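Thin, isoform D (Drosophila melanogaster, PDB 6XG7) probably acts as a zinc-binding ubiquitin-protein transferase, of which this chain is the NHL-repeat beta-propeller, a part associated with protein-protein interaction. Local coordinates at residues 257-260 against 266-269; 174-179 against 211-216; 127-132 against 164-169; 152-157 against 192-197; 23-28 against 244-249. All blocks are in the same frame, centred on the assembly; numbering follows the deposited sequence. Where two conformers were deposited one is given.

In the fold
Six NHL repeats fold here into a six-bladed beta-propeller, and the five contacts sample it from blade edge to interior. Contact 1 lies within one blade and is the only one carried by hydrogen bonds between its strands. Contacts 2, 3 and 4 join successive blades through side chains. Contacts 2 and 3 repeat one phenylalanine pair toward the blade edges, the latter extending to the surface with an arginine, whereas contact 4, whose centre is about 10 Å from the centre of the chain, is buried and almost wholly apolar. Contact 5 sets the N-terminal helix against the blade of contact 1 through buried aromatic rings; centres of contacts 1 and 5 are about 7 Å apart, and strands 247-251 and 256-260 are neighbours in the sheet.

Contact 1: 257-260 against 266-269; sequences IQIF and FLKT
Gln258 runs its side chain across that of Phe266 at about a right angle, with OE1 at the ring edge, 3.4 Å from CE1, and the amide and ring planes 59° apart. That amide is held by other partners: OE1 accepts from Gly231 N, while NE2 donates to Gln232 O and Asp251 OD2. On the same face of the sheet Thr269 lies alongside Gln258. Its OG1 stands anti to the backbone N (chi1 -173°), which brings it to Ile257 O for a 2.9 Å hydrogen bond that reaches the oxygen from above the carbonyl plane. The other face carries Ile259, whose CD1 lies 4.2 Å from Lys268 CG and whose CG2 meets Leu267 CD2 at 4.1 Å. The backbone ladder is irregular here. Ile259 N donates to Lys268 O at 2.8 Å in a nearly straight bond, yet Ile259 O is gripped twice, by Leu267 N at 2.9 Å and by Lys268 N at 3.2 Å. Two residues thus face one, and the pairing slips by one before Phe260 comes opposite Phe266. This is a classic beta bulge, set in the antiparallel hairpin that forms the outer edge of a propeller blade.

Contact 2: 174-179 against 211-216; sequences GKFGSC and QIFDVN
Phe176 and Phe213 meet between two successive blades of the NHL beta-propeller: Phe176 comes from the outermost strand of one, Phe213 from the third strand of the next. No hydrogen bond crosses, so the contact rests on ring packing. Phe176 holds CG in the crowded position between its backbone N and carbonyl carbon (chi1 51°), and this throws the ring off its strand toward the neighbouring blade. Phe213 instead has CG anti to its carbonyl carbon (chi1 -61°) and offers a ring face to the incoming group. Atom CE1 of Phe176 settles over that face, offset toward the rim and 3.5 Å from Phe213 CG, while CD1 of Phe176 lies 3.7 Å from Phe213 CD2. The rings meet obliquely, centroids 4.7 Å apart and planes at 45°. Val200 and Val163 also touch Phe176, and Val202 and Val219 touch Phe213, valines that add apolar packing round the pair. Replacing Phe213 with an alanine would probably open a gap between the blades and deprive the CD1-CE1 side of Phe176 of the ring it rests on. After Phe176 the chain turns through Gly177 at a positive phi, where a CB would press on the carbonyl O of Phe176. Nearer the turn after Phe213, CE2 of Phe176 lies 4.3 Å from Val215 O.

Contact 3: 127-132 against 164-169; sequences RAFGSQ and QVFQSD
At this junction between propeller blades, Phe129 reaches from the edge strand of one blade onto the ring of Phe166 in the next, while Arg127 lies along the turn that follows Phe166. The CE2 atom of Phe129 sits over the centre of the Phe166 ring, 3.5 Å from its CG. The ring planes are inclined at 49° with centroids 4.8 Å apart, an oblique meeting in which a single corner of Phe129 does most of the touching. CG of Phe129 lies between the backbone N and the carbonyl carbon (chi1 60°), a setting that sends the ring across the interface. Ile116 and Ile153 also touch Phe129, and Phe172 and Val155 touch Phe166, so the pair belongs to the apolar filling between blades. In propeller terms the partners are the outermost strand 125-129 and the third strand 162-166 of the following blade, the same places that Phe176 and Phe213 occupy one blade further on. Toward the surface the chemistry changes. The Arg127 chain bends at chi3 (68°) and folds its guanidinium against Asp169, with the CA of Asp169 over one face of the group. CD of Arg127 lies 3.4 Å from Asp169 O, and NH1 of Arg127 comes to 3.1 Å from Ser168 O. The carboxylate is not engaged by the guanidinium: Asp169 OD2 stays 6.1 Å from Arg127 NE, and Asp169 OD1 is hydrogen-bonded to Ser171 OG.

Contact 4: 152-157 against 192-197; sequences FIYVCD and IAVSNT
Val194 stands over the face of Tyr154 in a CH-pi contact: its CG2 is 3.9 Å from the ring centroid and only 12° off the ring normal. The two side chains cross at about a right angle, and one methyl group rests over the middle of the ring. Within Val194, CG1 is anti to the backbone N (chi1 179°), which leaves CG2 as the branch directed at the tyrosine. Ile192, two residues earlier and on the same side of its strand, extends instead toward the base of that side chain. Its chain is fully stretched, and CD1 ends 3.8 Å from Tyr154 CB. The branch point of Ile192 meets sulfur, CB lying 3.5 Å from Cys156 SG; this last contact is less certain, because Cys156 was modelled in two conformers. No hydrogen bond crosses between the segments, and the short strand axes approach to 7.8 Å at 156°, too far for direct strand pairing, as suits packing between blades. The phenol end of Tyr154 has a polar partner of its own, OH being hydrogen-bonded to Asp148 OD2. In the propeller, strand 153-157 is second in its blade and strand 185-194 is innermost in the next. Thr146 of strand 142-147 and Val200 of strand 199-204 both touch Ile192 and Val194, while Val163 and Val165 of strand 162-166 pack on Ile192 and Tyr154 respectively.

Contact 5: 23-28 against 244-249; sequences QVYLRK and QGYIFV
The backbones of Tyr25 and Tyr246 come no nearer than 9.5 Å between their CA atoms, the closest CA pair of the two segments, so the two segments meet through side chains. Tyr25 projects from the N-terminal helix and places its ring between two others. It turns an edge to Tyr246: CE2 of Tyr25 lies over one face of that ring, 3.8 Å from Tyr246 CG, with planes at 67° and centroids 5.3 Å apart. Toward Phe248 the roles reverse. The phenylalanine presents its edge to a face of Tyr25, CZ to CZ 3.5 Å between Phe248 and Tyr25, and the planes are nearly perpendicular at 84°. Two T-shaped contacts thus share one central ring in an aromatic cluster, which seats the short N-terminal helix on the side of a propeller blade, against its second strand. Ile259 and Leu267 of the same blade also touch Tyr25. Its hydroxyl is hydrogen-bonded to Asp242 OD2, and the other oxygen of that carboxylate, OD1, accepts from the backbone N of Gln244 and of Tyr246, tying the tyrosine to the turn that carries one of its partners. A leucine in place of Tyr25 would probably leave Asp242 OD2 without its hydroxyl mate and the Phe248 edge without a ring face to meet. Along the chain from Tyr25, Lys28 N donates to Tyr25 O at 3.2 Å.

Contact 1: 257-260 against 266-269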
# COMPACT_ATOMS: atom_id res chain seq x y z
N ILE A 257 -13.66 -3.51 -1.83
CA ILE A 257 -12.99 -3.04 -0.63
C ILE A 257 -13.74 -3.60 0.56
O ILE A 257 -14.98 -3.60 0.57
CB ILE A 257 -12.98 -1.50 -0.56
CG1 ILE A 257 -12.21 -0.91 -1.75
CG2 ILE A 257 -12.45 -1.01 0.76
CD1 ILE A 257 -10.85 -1.41 -1.94
N GLN A 258 -13.01 -4.10 1.56
CA GLN A 258 -13.60 -4.50 2.83
C GLN A 258 -13.00 -3.68 3.96
O GLN A 258 -11.81 -3.35 3.94
CB GLN A 258 -13.39 -5.99 3.09
CG GLN A 258 -14.08 -6.88 2.09
CD GLN A 258 -14.13 -8.30 2.58
OE1 GLN A 258 -14.75 -8.59 3.59
NE2 GLN A 258 -13.46 -9.20 1.86
N ILE A 259 -13.84 -3.34 4.93
CA ILE A 259 -13.46 -2.57 6.11
C ILE A 259 -13.72 -3.44 7.32
O ILE A 259 -14.77 -4.08 7.42
CB ILE A 259 -14.27 -1.27 6.22
CG1 ILE A 259 -14.26 -0.51 4.89
CG2 ILE A 259 -13.74 -0.41 7.38
CD1 ILE A 259 -15.13 0.77 4.90
N PHE A 260 -12.76 -3.43 8.26
CA PHE A 260 -12.83 -4.20 9.49
C PHE A 260 -12.69 -3.27 10.68
O PHE A 260 -11.95 -2.28 10.62
CB PHE A 260 -11.71 -5.25 9.52
CG PHE A 260 -11.83 -6.24 8.42
CD1 PHE A 260 -11.33 -5.96 7.16
CD2 PHE A 260 -12.52 -7.43 8.61
CE1 PHE A 260 -11.49 -6.84 6.12
CE2 PHE A 260 -12.69 -8.32 7.57
CZ PHE A 260 -12.18 -8.02 6.32
N PHE A 266 -15.58 -8.03 10.72
CA PHE A 266 -16.07 -7.41 9.50
C PHE A 266 -17.02 -6.27 9.82
O PHE A 266 -17.91 -6.41 10.67
CB PHE A 266 -16.79 -8.45 8.65
CG PHE A 266 -17.46 -7.88 7.44
CD1 PHE A 266 -16.75 -7.66 6.26
CD2 PHE A 266 -18.81 -7.56 7.46
CE1 PHE A 266 -17.36 -7.13 5.14
CE2 PHE A 266 -19.43 -7.02 6.34
CZ PHE A 266 -18.70 -6.81 5.18
N LEU A 267 -16.86 -5.16 9.10
CA LEU A 267 -17.74 -4.00 9.20
C LEU A 267 -18.53 -3.74 7.93
O LEU A 267 -19.75 -3.60 7.97
CB LEU A 267 -16.96 -2.75 9.60
CG LEU A 267 -17.79 -1.47 9.79
CD1 LEU A 267 -18.79 -1.63 10.93
CD2 LEU A 267 -16.90 -0.26 10.00
N LYS A 268 -17.88 -3.70 6.76
CA LYS A 268 -18.51 -3.19 5.56
C LYS A 268 -17.74 -3.65 4.33
O LYS A 268 -16.51 -3.75 4.35
CB LYS A 268 -18.49 -1.66 5.64
CG LYS A 268 -18.91 -0.93 4.42
CD LYS A 268 -20.39 -0.98 4.22
CE LYS A 268 -20.75 -0.04 3.12
NZ LYS A 268 -22.19 0.06 2.91
N THR A 269 -18.46 -3.87 3.23
CA THR A 269 -17.85 -4.03 1.93
C THR A 269 -18.58 -3.19 0.89
O THR A 269 -19.79 -2.94 1.01
CB THR A 269 -17.75 -5.52 1.49
OG1 THR A 269 -16.99 -5.62 0.29
CG2 THR A 269 -19.13 -6.12 1.28

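Contact 2: 174-179 against 211-216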
# COMPACT_ATOMS: atom_id res chain seq x y z
N GLY A 174 15.58 -5.49 11.48
CA GLY A 174 15.15 -6.86 11.71
C GLY A 174 14.22 -7.32 10.60
O GLY A 174 13.97 -6.60 9.64
N LYS A 175 13.73 -8.55 10.74
CA LYS A 175 12.88 -9.13 9.71
C LYS A 175 12.04 -10.22 10.33
O LYS A 175 12.37 -10.74 11.41
CB LYS A 175 13.72 -9.70 8.56
CG LYS A 175 14.58 -10.91 8.95
CD LYS A 175 15.43 -11.40 7.77
CE LYS A 175 16.19 -12.69 8.08
NZ LYS A 175 17.31 -12.43 9.01
N PHE A 176 10.96 -10.58 9.64
CA PHE A 176 10.12 -11.69 10.05
C PHE A 176 9.35 -12.21 8.85
O PHE A 176 9.14 -11.50 7.87
CB PHE A 176 9.19 -11.34 11.22
CG PHE A 176 8.38 -10.10 11.01
CD1 PHE A 176 7.12 -10.17 10.46
CD2 PHE A 176 8.85 -8.87 11.45
CE1 PHE A 176 6.35 -9.02 10.31
CE2 PHE A 176 8.10 -7.73 11.30
CZ PHE A 176 6.85 -7.80 10.72
N GLY A 177 8.98 -13.47 8.93
CA GLY A 177 8.21 -14.12 7.90
C GLY A 177 9.04 -15.07 7.07
O GLY A 177 10.24 -14.85 6.83
N SER A 178 8.40 -16.14 6.61
CA SER A 178 9.01 -17.06 5.67
C SER A 178 7.89 -17.81 4.97
O SER A 178 6.71 -17.68 5.32
CB SER A 178 9.99 -18.00 6.37
OG SER A 178 9.34 -18.68 7.41
N CYS A 179 8.27 -18.59 3.97
CA CYS A 179 7.30 -19.22 3.07
C CYS A 179 6.42 -20.20 3.82
O CYS A 179 6.88 -20.95 4.68
CB CYS A 179 8.06 -19.97 1.98
SG CYS A 179 9.09 -21.33 2.62
N GLN A 211 -2.37 -10.99 7.79
CA GLN A 211 -1.67 -11.44 8.98
C GLN A 211 -1.19 -10.22 9.74
O GLN A 211 -0.64 -9.29 9.15
CB GLN A 211 -0.52 -12.38 8.65
CG GLN A 211 -0.98 -13.78 8.32
CD GLN A 211 0.03 -14.82 8.71
OE1 GLN A 211 1.09 -14.92 8.09
NE2 GLN A 211 -0.27 -15.60 9.74
N ILE A 212 -1.39 -10.24 11.05
CA ILE A 212 -1.09 -9.11 11.91
C ILE A 212 -0.02 -9.55 12.90
O ILE A 212 -0.20 -10.55 13.60
CB ILE A 212 -2.35 -8.58 12.62
CG1 ILE A 212 -3.40 -8.22 11.56
CG2 ILE A 212 -2.02 -7.38 13.49
CD1 ILE A 212 -4.65 -7.62 12.13
N PHE A 213 1.09 -8.82 12.93
CA PHE A 213 2.25 -9.11 13.74
C PHE A 213 2.50 -7.95 14.70
O PHE A 213 2.10 -6.82 14.46
CB PHE A 213 3.51 -9.19 12.87
CG PHE A 213 3.48 -10.27 11.81
CD1 PHE A 213 2.90 -10.03 10.57
CD2 PHE A 213 4.10 -11.49 12.03
CE1 PHE A 213 2.92 -11.00 9.59
CE2 PHE A 213 4.12 -12.46 11.05
CZ PHE A 213 3.52 -12.21 9.83
N ASP A 214 3.20 -8.22 15.79
CA ASP A 214 3.76 -7.09 16.52
C ASP A 214 5.05 -6.62 15.82
O ASP A 214 5.55 -7.27 14.90
CB ASP A 214 3.94 -7.38 18.01
CG ASP A 214 4.79 -8.60 18.30
OD1 ASP A 214 5.84 -8.78 17.65
OD2 ASP A 214 4.42 -9.37 19.23
N VAL A 215 5.56 -5.46 16.24
CA VAL A 215 6.72 -4.89 15.56
C VAL A 215 7.95 -5.76 15.78
O VAL A 215 8.90 -5.69 14.99
CB VAL A 215 6.98 -3.42 15.97
CG1 VAL A 215 5.93 -2.50 15.36
CG2 VAL A 215 7.03 -3.27 17.50
N ASN A 216 7.96 -6.57 16.84
CA ASN A 216 9.02 -7.53 17.07
C ASN A 216 8.93 -8.74 16.14
O ASN A 216 9.88 -9.53 16.09
CB ASN A 216 9.00 -8.00 18.53

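Contact 3: 127-132 against 164-169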
# COMPACT_ATOMS: atom_id res chain seq x y z
N ARG A 127 18.40 9.21 -0.47
CA ARG A 127 19.19 8.00 -0.31
C ARG A 127 18.46 6.81 -0.91
O ARG A 127 17.23 6.80 -1.04
CB ARG A 127 19.49 7.71 1.17
CG ARG A 127 18.28 7.37 1.99
CD ARG A 127 18.65 7.13 3.45
NE ARG A 127 19.09 8.37 4.09
CZ ARG A 127 18.29 9.23 4.71
NH1 ARG A 127 16.98 9.01 4.79
NH2 ARG A 127 18.80 10.33 5.25
N ALA A 128 19.24 5.79 -1.22
CA ALA A 128 18.75 4.49 -1.65
C ALA A 128 19.40 3.43 -0.79
O ALA A 128 20.56 3.57 -0.36
CB ALA A 128 19.06 4.21 -3.13
N PHE A 129 18.66 2.37 -0.51
CA PHE A 129 19.24 1.23 0.18
C PHE A 129 18.65 -0.05 -0.37
O PHE A 129 17.48 -0.09 -0.78
CB PHE A 129 19.12 1.31 1.71
CG PHE A 129 17.70 1.36 2.24
CD1 PHE A 129 17.04 2.58 2.41
CD2 PHE A 129 17.06 0.21 2.64
CE1 PHE A 129 15.76 2.62 2.94
CE2 PHE A 129 15.78 0.25 3.18
CZ PHE A 129 15.13 1.45 3.32
N GLY A 130 19.48 -1.08 -0.39
CA GLY A 130 19.07 -2.39 -0.85
C GLY A 130 19.57 -2.70 -2.25
O GLY A 130 19.90 -1.82 -3.05
N SER A 131 19.67 -4.00 -2.51
CA SER A 131 19.93 -4.53 -3.84
C SER A 131 19.34 -5.93 -3.88
O SER A 131 18.83 -6.43 -2.87
CB SER A 131 21.43 -4.52 -4.17
OG SER A 131 22.15 -5.32 -3.25
N GLN A 132 19.41 -6.56 -5.04
CA GLN A 132 18.74 -7.84 -5.23
C GLN A 132 19.46 -8.96 -4.48
O GLN A 132 20.68 -9.10 -4.58
CB GLN A 132 18.64 -8.16 -6.72
CG GLN A 132 17.80 -9.37 -7.02
CD GLN A 132 18.63 -10.62 -7.14
OE1 GLN A 132 19.69 -10.60 -7.75
NE2 GLN A 132 18.15 -11.71 -6.56
N GLN A 164 10.86 -6.81 6.08
CA GLN A 164 12.10 -6.29 6.63
C GLN A 164 11.86 -4.89 7.18
O GLN A 164 11.07 -4.12 6.64
CB GLN A 164 13.23 -6.25 5.60
CG GLN A 164 13.67 -7.59 5.08
CD GLN A 164 14.97 -7.49 4.33
OE1 GLN A 164 16.02 -7.24 4.93
NE2 GLN A 164 14.91 -7.62 3.02
N VAL A 165 12.56 -4.58 8.27
CA VAL A 165 12.40 -3.35 9.02
C VAL A 165 13.73 -2.62 9.05
O VAL A 165 14.78 -3.22 9.30
CB VAL A 165 11.90 -3.61 10.46
CG1 VAL A 165 11.59 -2.29 11.16
CG2 VAL A 165 10.67 -4.52 10.44
N PHE A 166 13.68 -1.30 8.81
CA PHE A 166 14.85 -0.45 8.68
C PHE A 166 14.65 0.83 9.47
O PHE A 166 13.52 1.29 9.66
CB PHE A 166 15.09 -0.06 7.20
CG PHE A 166 15.23 -1.23 6.30
CD1 PHE A 166 14.12 -1.84 5.75
CD2 PHE A 166 16.48 -1.77 6.03
CE1 PHE A 166 14.26 -2.96 4.95
CE2 PHE A 166 16.60 -2.87 5.23
CZ PHE A 166 15.49 -3.47 4.70
N GLN A 167 15.76 1.41 9.91
CA GLN A 167 15.71 2.80 10.33
C GLN A 167 15.43 3.69 9.13
O GLN A 167 15.52 3.27 7.97
CB GLN A 167 17.05 3.21 10.95
CG GLN A 167 17.41 2.46 12.20
CD GLN A 167 18.69 2.95 12.81
OE1 GLN A 167 18.92 4.15 12.89
NE2 GLN A 167 19.55 2.03 13.23
N SER A 168 15.12 4.96 9.40
CA SER A 168 14.76 5.86 8.31
C SER A 168 15.93 6.09 7.35
O SER A 168 15.69 6.53 6.22
CB SER A 168 14.23 7.18 8.86
OG SER A 168 15.27 7.90 9.50
N ASP A 169 17.17 5.81 7.76
CA ASP A 169 18.35 5.94 6.91
C ASP A 169 18.70 4.65 6.18
O ASP A 169 19.72 4.60 5.47
CB ASP A 169 19.58 6.45 7.69
CG ASP A 169 20.23 5.39 8.59
OD1 ASP A 169 19.62 4.35 8.87
OD2 ASP A 169 21.38 5.65 9.04

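Contact 4: 152-157 against 192-197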
# COMPACT_ATOMS: atom_id res chain seq x y z
N PHE A 152 10.59 4.37 11.41
CA PHE A 152 11.04 3.09 10.88
C PHE A 152 10.29 2.76 9.60
O PHE A 152 9.10 3.07 9.45
CB PHE A 152 10.86 1.98 11.90
CG PHE A 152 11.78 2.08 13.10
CD1 PHE A 152 13.07 1.57 13.07
CD2 PHE A 152 11.34 2.69 14.26
CE1 PHE A 152 13.91 1.68 14.19
CE2 PHE A 152 12.16 2.79 15.37
CZ PHE A 152 13.45 2.28 15.33
N ILE A 153 10.99 2.09 8.69
CA ILE A 153 10.48 1.69 7.38
C ILE A 153 10.25 0.18 7.38
O ILE A 153 11.13 -0.60 7.74
CB ILE A 153 11.47 2.09 6.27
CG1 ILE A 153 11.65 3.60 6.22
CG2 ILE A 153 10.99 1.57 4.92
CD1 ILE A 153 12.80 4.05 5.33
N TYR A 154 9.06 -0.23 6.96
CA TYR A 154 8.66 -1.63 6.90
C TYR A 154 8.37 -1.98 5.45
O TYR A 154 7.56 -1.31 4.81
CB TYR A 154 7.40 -1.89 7.74
CG TYR A 154 7.51 -1.54 9.21
CD1 TYR A 154 7.56 -0.22 9.64
CD2 TYR A 154 7.59 -2.54 10.17
CE1 TYR A 154 7.67 0.11 10.97
CE2 TYR A 154 7.71 -2.22 11.51
CZ TYR A 154 7.75 -0.90 11.90
OH TYR A 154 7.87 -0.60 13.25
N VAL A 155 9.02 -3.02 4.94
CA VAL A 155 9.00 -3.38 3.53
C VAL A 155 8.49 -4.81 3.37
O VAL A 155 8.99 -5.74 4.01
CB VAL A 155 10.41 -3.31 2.91
CG1 VAL A 155 10.36 -3.70 1.42
CG2 VAL A 155 11.00 -1.94 3.08
N CYS A 156 7.50 -4.93 2.54
CA CYS A 156 7.10 -6.30 2.02
C CYS A 156 8.03 -6.83 0.88
O CYS A 156 8.10 -6.28 -0.23
CB CYS A 156 5.70 -6.28 1.43
SG CYS A 156 4.41 -6.23 2.64
N ASP A 157 8.87 -7.76 1.26
CA ASP A 157 9.93 -8.27 0.39
C ASP A 157 9.34 -9.52 -0.25
O ASP A 157 9.48 -10.63 0.25
CB ASP A 157 11.14 -8.57 1.27
CG ASP A 157 12.33 -9.03 0.50
OD1 ASP A 157 12.26 -9.09 -0.75
OD2 ASP A 157 13.35 -9.34 1.16
N ILE A 192 1.28 -3.50 3.08
CA ILE A 192 1.59 -3.45 4.51
C ILE A 192 1.12 -2.13 5.10
O ILE A 192 1.12 -1.08 4.44
CB ILE A 192 3.11 -3.69 4.72
CG1 ILE A 192 3.49 -3.82 6.19
CG2 ILE A 192 3.93 -2.59 4.02
CD1 ILE A 192 4.89 -4.41 6.33
N ALA A 193 0.75 -2.17 6.37
CA ALA A 193 0.37 -0.99 7.13
C ALA A 193 0.79 -1.22 8.57
O ALA A 193 0.88 -2.36 9.03
CB ALA A 193 -1.14 -0.73 7.06
N VAL A 194 1.07 -0.15 9.29
CA VAL A 194 1.43 -0.23 10.70
C VAL A 194 0.50 0.69 11.49
O VAL A 194 0.38 1.88 11.17
CB VAL A 194 2.91 0.14 10.95
CG1 VAL A 194 3.23 0.07 12.43
CG2 VAL A 194 3.82 -0.81 10.21
N SER A 195 -0.14 0.14 12.51
CA SER A 195 -1.12 0.86 13.31
C SER A 195 -0.45 1.71 14.40
O SER A 195 0.72 1.53 14.74
CB SER A 195 -2.08 -0.13 13.97
OG SER A 195 -1.38 -0.89 14.93
N ASN A 196 -1.24 2.62 14.99
CA ASN A 196 -0.81 3.38 16.16
C ASN A 196 -0.52 2.47 17.35
O ASN A 196 0.24 2.85 18.26
CB ASN A 196 -1.88 4.39 16.56
CG ASN A 196 -1.76 5.69 15.81
OD1 ASN A 196 -0.66 6.14 15.51
ND2 ASN A 196 -2.90 6.30 15.51
N THR A 197 -1.16 1.30 17.39
CA THR A 197 -0.88 0.28 18.40
C THR A 197 0.33 -0.58 18.05
O THR A 197 0.56 -1.60 18.72
CB THR A 197 -2.12 -0.59 18.60
OG1 THR A 197 -2.53 -1.13 17.33
CG2 THR A 197 -3.25 0.23 19.22

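Contact 5: 23-28 against 244-249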
# COMPACT_ATOMS: atom_id res chain seq x y z
N GLN A 23 -19.85 5.24 11.46
CA GLN A 23 -20.96 5.67 10.60
C GLN A 23 -20.45 6.11 9.23
O GLN A 23 -21.06 5.79 8.20
CB GLN A 23 -21.72 6.80 11.28
N VAL A 24 -19.36 6.86 9.20
CA VAL A 24 -18.77 7.26 7.92
C VAL A 24 -18.43 6.04 7.07
O VAL A 24 -18.68 6.03 5.86
CB VAL A 24 -17.54 8.15 8.19
CG1 VAL A 24 -16.75 8.40 6.94
CG2 VAL A 24 -17.98 9.47 8.83
N TYR A 25 -17.88 4.99 7.69
CA TYR A 25 -17.49 3.81 6.93
C TYR A 25 -18.71 2.99 6.50
O TYR A 25 -18.73 2.45 5.40
CB TYR A 25 -16.48 2.95 7.71
CG TYR A 25 -15.19 3.70 8.03
CD1 TYR A 25 -14.67 4.67 7.17
CD2 TYR A 25 -14.49 3.46 9.22
CE1 TYR A 25 -13.50 5.37 7.47
CE2 TYR A 25 -13.33 4.16 9.53
CZ TYR A 25 -12.84 5.10 8.65
OH TYR A 25 -11.70 5.80 8.96
N LEU A 26 -19.74 2.91 7.35
CA LEU A 26 -20.93 2.15 6.95
C LEU A 26 -21.64 2.77 5.75
O LEU A 26 -22.34 2.05 5.02
CB LEU A 26 -21.87 2.00 8.14
CG LEU A 26 -21.39 0.98 9.18
CD1 LEU A 26 -22.21 1.07 10.46
CD2 LEU A 26 -21.44 -0.43 8.62
N ARG A 27 -21.47 4.07 5.52
CA ARG A 27 -22.10 4.75 4.40
C ARG A 27 -21.37 4.56 3.07
O ARG A 27 -21.94 4.88 2.02
CB ARG A 27 -22.15 6.26 4.65
CG ARG A 27 -23.11 6.73 5.70
CD ARG A 27 -22.78 8.17 6.02
NE ARG A 27 -23.64 8.78 7.01
CZ ARG A 27 -23.39 9.96 7.57
NH1 ARG A 27 -22.29 10.63 7.22
NH2 ARG A 27 -24.22 10.47 8.46
N LYS A 28 -20.13 4.07 3.08
CA LYS A 28 -19.33 4.03 1.86
C LYS A 28 -19.96 3.17 0.78
O LYS A 28 -20.40 2.04 1.04
CB LYS A 28 -17.93 3.49 2.17
CG LYS A 28 -17.12 4.31 3.15
CD LYS A 28 -16.77 5.68 2.58
CE LYS A 28 -15.90 6.47 3.56
NZ LYS A 28 -15.86 7.91 3.24
N GLN A 244 -7.58 4.96 14.51
CA GLN A 244 -8.15 4.16 15.58
C GLN A 244 -7.97 2.67 15.36
O GLN A 244 -8.38 1.88 16.21
CB GLN A 244 -9.63 4.47 15.74
CG GLN A 244 -9.86 5.89 16.22
CD GLN A 244 -11.31 6.22 16.33
OE1 GLN A 244 -11.93 6.65 15.36
NE2 GLN A 244 -11.88 6.01 17.50
N GLY A 245 -7.41 2.27 14.24
CA GLY A 245 -7.16 0.87 13.99
C GLY A 245 -8.11 0.18 13.05
O GLY A 245 -7.97 -1.02 12.84
N TYR A 246 -9.08 0.89 12.46
CA TYR A 246 -9.90 0.28 11.42
C TYR A 246 -8.99 -0.12 10.26
O TYR A 246 -8.04 0.60 9.93
CB TYR A 246 -10.99 1.24 10.93
CG TYR A 246 -12.12 1.48 11.91
CD1 TYR A 246 -12.04 2.48 12.86
CD2 TYR A 246 -13.27 0.72 11.88
CE1 TYR A 246 -13.07 2.71 13.76
CE2 TYR A 246 -14.29 0.93 12.78
CZ TYR A 246 -14.19 1.94 13.72
OH TYR A 246 -15.21 2.16 14.61
N ILE A 247 -9.28 -1.27 9.66
CA ILE A 247 -8.45 -1.87 8.63
C ILE A 247 -9.22 -1.92 7.32
O ILE A 247 -10.39 -2.32 7.29
CB ILE A 247 -7.99 -3.29 9.03
CG1 ILE A 247 -7.18 -3.24 10.33
CG2 ILE A 247 -7.16 -3.92 7.93
CD1 ILE A 247 -6.89 -4.62 10.93
N PHE A 248 -8.56 -1.51 6.24
CA PHE A 248 -9.13 -1.42 4.91
C PHE A 248 -8.35 -2.35 4.01
O PHE A 248 -7.12 -2.28 3.98
CB PHE A 248 -9.03 0.01 4.38
CG PHE A 248 -9.66 1.02 5.30
CD1 PHE A 248 -8.97 1.46 6.41
CD2 PHE A 248 -10.96 1.44 5.12
CE1 PHE A 248 -9.54 2.34 7.28
CE2 PHE A 248 -11.54 2.33 5.99
CZ PHE A 248 -10.83 2.77 7.08
N VAL A 249 -9.05 -3.21 3.28
CA VAL A 249 -8.41 -4.20 2.43
C VAL A 249 -8.95 -4.07 1.02
O VAL A 249 -10.17 -4.14 0.80
CB VAL A 249 -8.61 -5.64 2.94
CG1 VAL A 249 -7.90 -6.62 2.05
CG2 VAL A 249 -8.09 -5.79 4.37